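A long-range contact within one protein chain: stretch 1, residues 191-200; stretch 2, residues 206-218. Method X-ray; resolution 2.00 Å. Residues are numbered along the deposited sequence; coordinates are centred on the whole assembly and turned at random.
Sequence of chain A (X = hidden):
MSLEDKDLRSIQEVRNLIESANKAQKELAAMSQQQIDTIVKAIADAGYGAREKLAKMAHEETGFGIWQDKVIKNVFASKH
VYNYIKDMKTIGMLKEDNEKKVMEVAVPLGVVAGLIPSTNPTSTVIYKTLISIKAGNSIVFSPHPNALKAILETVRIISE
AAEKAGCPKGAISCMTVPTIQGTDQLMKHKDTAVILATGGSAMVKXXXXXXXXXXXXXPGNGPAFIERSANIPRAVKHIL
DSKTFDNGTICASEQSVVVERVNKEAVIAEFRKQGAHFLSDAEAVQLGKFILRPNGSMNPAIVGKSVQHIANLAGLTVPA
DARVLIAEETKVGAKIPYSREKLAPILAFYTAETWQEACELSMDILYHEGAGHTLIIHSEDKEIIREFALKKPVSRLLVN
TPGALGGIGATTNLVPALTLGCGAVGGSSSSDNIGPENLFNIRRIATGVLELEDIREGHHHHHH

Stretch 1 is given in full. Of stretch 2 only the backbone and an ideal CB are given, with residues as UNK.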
# COMPACT_ATOMS: atom_id res chain seq x y z
N ASP A 191 11.62 7.02 -11.49
CA ASP A 191 11.66 5.67 -12.05
C ASP A 191 11.68 4.53 -11.01
O ASP A 191 11.42 3.36 -11.34
CB ASP A 191 12.79 5.57 -13.08
CG ASP A 191 12.53 6.45 -14.28
OD1 ASP A 191 11.34 6.55 -14.65
OD2 ASP A 191 13.48 7.04 -14.84
N THR A 192 11.95 4.91 -9.76
CA THR A 192 11.73 4.04 -8.60
C THR A 192 10.23 3.87 -8.33
O THR A 192 9.52 4.85 -8.05
CB THR A 192 12.44 4.61 -7.35
OG1 THR A 192 13.83 4.76 -7.65
CG2 THR A 192 12.26 3.68 -6.14
N ALA A 193 9.75 2.62 -8.39
CA ALA A 193 8.31 2.33 -8.31
C ALA A 193 7.81 2.08 -6.89
O ALA A 193 6.62 2.32 -6.58
CB ALA A 193 7.98 1.16 -9.18
N VAL A 194 8.70 1.57 -6.05
CA VAL A 194 8.35 1.17 -4.70
C VAL A 194 9.60 1.15 -3.82
O VAL A 194 10.71 0.96 -4.32
CB VAL A 194 7.58 -0.20 -4.67
CG1 VAL A 194 8.54 -1.37 -4.85
CG2 VAL A 194 6.72 -0.35 -3.39
N ILE A 195 9.41 1.37 -2.52
CA ILE A 195 10.49 1.22 -1.56
C ILE A 195 10.16 0.11 -0.58
O ILE A 195 9.11 0.14 0.06
CB ILE A 195 10.76 2.54 -0.76
CG1 ILE A 195 10.99 3.71 -1.72
CG2 ILE A 195 11.97 2.37 0.19
CD1 ILE A 195 10.66 5.04 -1.14
N LEU A 196 11.05 -0.89 -0.49
CA LEU A 196 11.07 -1.81 0.65
C LEU A 196 11.98 -1.25 1.73
O LEU A 196 13.21 -1.28 1.62
CB LEU A 196 11.50 -3.21 0.25
CG LEU A 196 10.59 -3.94 -0.75
CD1 LEU A 196 11.20 -5.27 -1.21
CD2 LEU A 196 9.24 -4.15 -0.12
N ALA A 197 11.35 -0.72 2.76
CA ALA A 197 12.02 0.12 3.74
C ALA A 197 12.30 -0.70 5.00
O ALA A 197 11.53 -0.66 5.95
CB ALA A 197 11.15 1.33 4.06
N THR A 198 13.40 -1.45 4.97
CA THR A 198 13.83 -2.23 6.14
C THR A 198 14.96 -1.48 6.87
O THR A 198 16.07 -1.31 6.34
CB THR A 198 14.27 -3.65 5.74
OG1 THR A 198 13.26 -4.25 4.91
CG2 THR A 198 14.49 -4.53 6.97
N GLY A 199 14.66 -1.01 8.07
CA GLY A 199 15.62 -0.29 8.89
C GLY A 199 14.96 0.51 10.00
O GLY A 199 13.81 0.24 10.35
N GLY A 200 15.68 1.49 10.53
CA GLY A 200 15.24 2.31 11.66
C GLY A 200 14.06 3.23 11.41
O GLY A 200 13.65 3.43 10.26
N UNK A 206 11.32 8.44 6.46
CA UNK A 206 11.92 9.05 5.26
C UNK A 206 11.31 8.50 3.98
O UNK A 206 11.12 9.25 3.02
CB UNK A 206 13.43 8.82 5.25
N UNK A 207 11.03 7.20 3.98
CA UNK A 207 10.47 6.49 2.83
C UNK A 207 9.04 6.96 2.54
O UNK A 207 8.65 7.11 1.37
CB UNK A 207 10.49 4.98 3.08
N UNK A 208 8.26 7.19 3.59
CA UNK A 208 6.90 7.67 3.41
C UNK A 208 6.81 9.18 3.16
O UNK A 208 5.72 9.71 2.90
CB UNK A 208 6.07 7.31 4.64
N UNK A 209 7.96 9.85 3.19
CA UNK A 209 8.06 11.26 2.87
C UNK A 209 8.75 11.52 1.52
O UNK A 209 8.97 12.67 1.14
CB UNK A 209 8.82 11.98 3.99
N UNK A 210 9.05 10.45 0.80
CA UNK A 210 9.85 10.48 -0.43
C UNK A 210 9.10 10.89 -1.71
O UNK A 210 9.72 11.29 -2.72
CB UNK A 210 10.46 9.09 -0.65
N UNK A 211 7.77 10.76 -1.69
CA UNK A 211 6.97 10.93 -2.90
C UNK A 211 6.76 9.64 -3.67
O UNK A 211 6.00 9.61 -4.63
CB UNK A 211 7.63 11.96 -3.82
N UNK A 212 7.45 8.57 -3.25
CA UNK A 212 7.38 7.24 -3.87
C UNK A 212 6.63 6.32 -2.94
O UNK A 212 6.82 6.42 -1.72
CB UNK A 212 8.77 6.68 -4.18
N UNK A 213 5.76 5.44 -3.48
CA UNK A 213 5.13 4.39 -2.67
C UNK A 213 6.13 3.60 -1.83
O UNK A 213 7.14 3.15 -2.35
CB UNK A 213 4.36 3.43 -3.58
N UNK A 214 5.84 3.47 -0.54
CA UNK A 214 6.72 2.76 0.38
C UNK A 214 6.00 1.65 1.11
O UNK A 214 4.79 1.67 1.31
CB UNK A 214 7.33 3.73 1.39
N UNK A 215 6.77 0.64 1.49
CA UNK A 215 6.30 -0.30 2.48
C UNK A 215 7.34 -0.43 3.58
O UNK A 215 8.48 -0.85 3.35
CB UNK A 215 6.00 -1.66 1.84
N UNK A 216 6.93 -0.03 4.77
CA UNK A 216 7.82 0.09 5.90
C UNK A 216 7.69 -1.00 6.94
O UNK A 216 6.72 -1.75 6.97
CB UNK A 216 7.59 1.45 6.57
N UNK A 217 8.71 -1.08 7.79
CA UNK A 217 8.68 -1.96 8.95
C UNK A 217 8.53 -1.06 10.17
O UNK A 217 8.52 0.16 10.05
CB UNK A 217 9.93 -2.83 9.04
N UNK A 218 8.38 -1.66 11.35
CA UNK A 218 8.39 -0.88 12.58
C UNK A 218 9.37 -1.50 13.57
O UNK A 218 9.92 -2.57 13.29
CB UNK A 218 6.99 -0.80 13.19

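Position 206 lies in a helix with its CB out of reach of stretch 1, so the choice is open; it is A206. At position 207 the helical CB points toward stretch 1, and the ideal CB sits 3.8 Å from CB of A197 and 4.2 Å from CG2 of I195. Something small and apolar suits so near an approach, and A207 makes both contacts.

Positions 208 and 209 have nothing of stretch 1 within 5.5 Å of an ideal CB, and many residues would serve. They are Y208, whose OH accepts a hydrogen bond from the backbone N of position 216 (3.1 Å), and S209.

Position 210 closes a type I turn begun at A207, with its CB toward stretch 1 and 4.1 Å from CD1 of I195. A small residue, apolar or able to bond the turn, fits. S210 takes the second course: its OG donates to O of A207 (2.7 Å) and accepts from the backbone N of position 212 (3.1 Å), while lying 3.3 Å from CD1 of I195.

Position 211 has phi/psi of 90/-8, where a CB would jam against the preceding carbonyl O. That calls for glycine, and G211 it is.

At position 212 the CB points toward stretch 1, 3.9 Å from CD1 of I195. A beta-branched side chain, valine or threonine, would suit. T212 sets CG2 3.4 Å from O of T192, and a water O lies 2.8 Å from OG1 of T212 and 2.4 Å from O of T192, linking the two residues.

Position 213 has phi -50 and a sideways CB 3.9 Å from O of A193, which permits proline among others. P213 brings CG to 3.6 Å from O of A193, and O of P213 accepts from N of I195 (2.9 Å), starting the parallel pairing.

Position 214 pairs with I195 on the face they share with A197; a small apolar residue is comfortable, and A214 fills it.

At position 215 CA-to-CB points to the face of L196, with the ideal CB 4.5 Å from CD2 of L196, so a branched aliphatic is natural. I215 packs CG2 3.7 Å from CD2 of L196. N of I215 donates to O of I195 (2.8 Å), and O of I215 accepts from N of A197 (2.9 Å).

At position 216 an ideal CB would lie 4.4 Å from CB of A197, so alanine or glycine could serve; it is G216.

At position 217 CA-to-CB points toward stretch 1, with the ideal CB 4.1 Å from O of A197, favouring a compact aliphatic. V217 brings CG2 3.6 Å from O of G199; N of V217 bonds O of A197 weakly (3.4 Å). At position 218 a CB would point away, with nothing of stretch 1 within 5.5 Å, so the choice is open; the residue is G218.

Stretch 2 206-218: AAYSSGTPAIGVG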
# COMPACT_ATOMS: atom_id res chain seq x y z
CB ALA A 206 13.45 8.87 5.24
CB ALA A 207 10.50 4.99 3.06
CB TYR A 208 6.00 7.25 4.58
CG TYR A 208 5.57 5.81 4.47
CD1 TYR A 208 4.56 5.42 3.59
CD2 TYR A 208 6.20 4.82 5.24
CE1 TYR A 208 4.16 4.08 3.49
CE2 TYR A 208 5.83 3.49 5.14
CZ TYR A 208 4.81 3.12 4.27
OH TYR A 208 4.47 1.79 4.20
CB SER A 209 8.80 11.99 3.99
OG SER A 209 8.19 11.70 5.24
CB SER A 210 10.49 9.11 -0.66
OG SER A 210 9.51 8.13 -0.92
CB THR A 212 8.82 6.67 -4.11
OG1 THR A 212 9.54 7.55 -4.98
CG2 THR A 212 8.82 5.27 -4.71
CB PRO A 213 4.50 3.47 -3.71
CG PRO A 213 4.17 4.38 -4.85
CD PRO A 213 5.28 5.41 -4.88
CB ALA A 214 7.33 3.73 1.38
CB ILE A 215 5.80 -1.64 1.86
CG1 ILE A 215 5.94 -2.78 2.86
CG2 ILE A 215 6.43 -1.90 0.50
CD1 ILE A 215 5.64 -4.08 2.25
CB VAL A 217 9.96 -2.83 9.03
CG1 VAL A 217 10.12 -3.67 7.75
CG2 VAL A 217 11.20 -1.97 9.27
O HOH W 1 8.87 7.18 -7.71
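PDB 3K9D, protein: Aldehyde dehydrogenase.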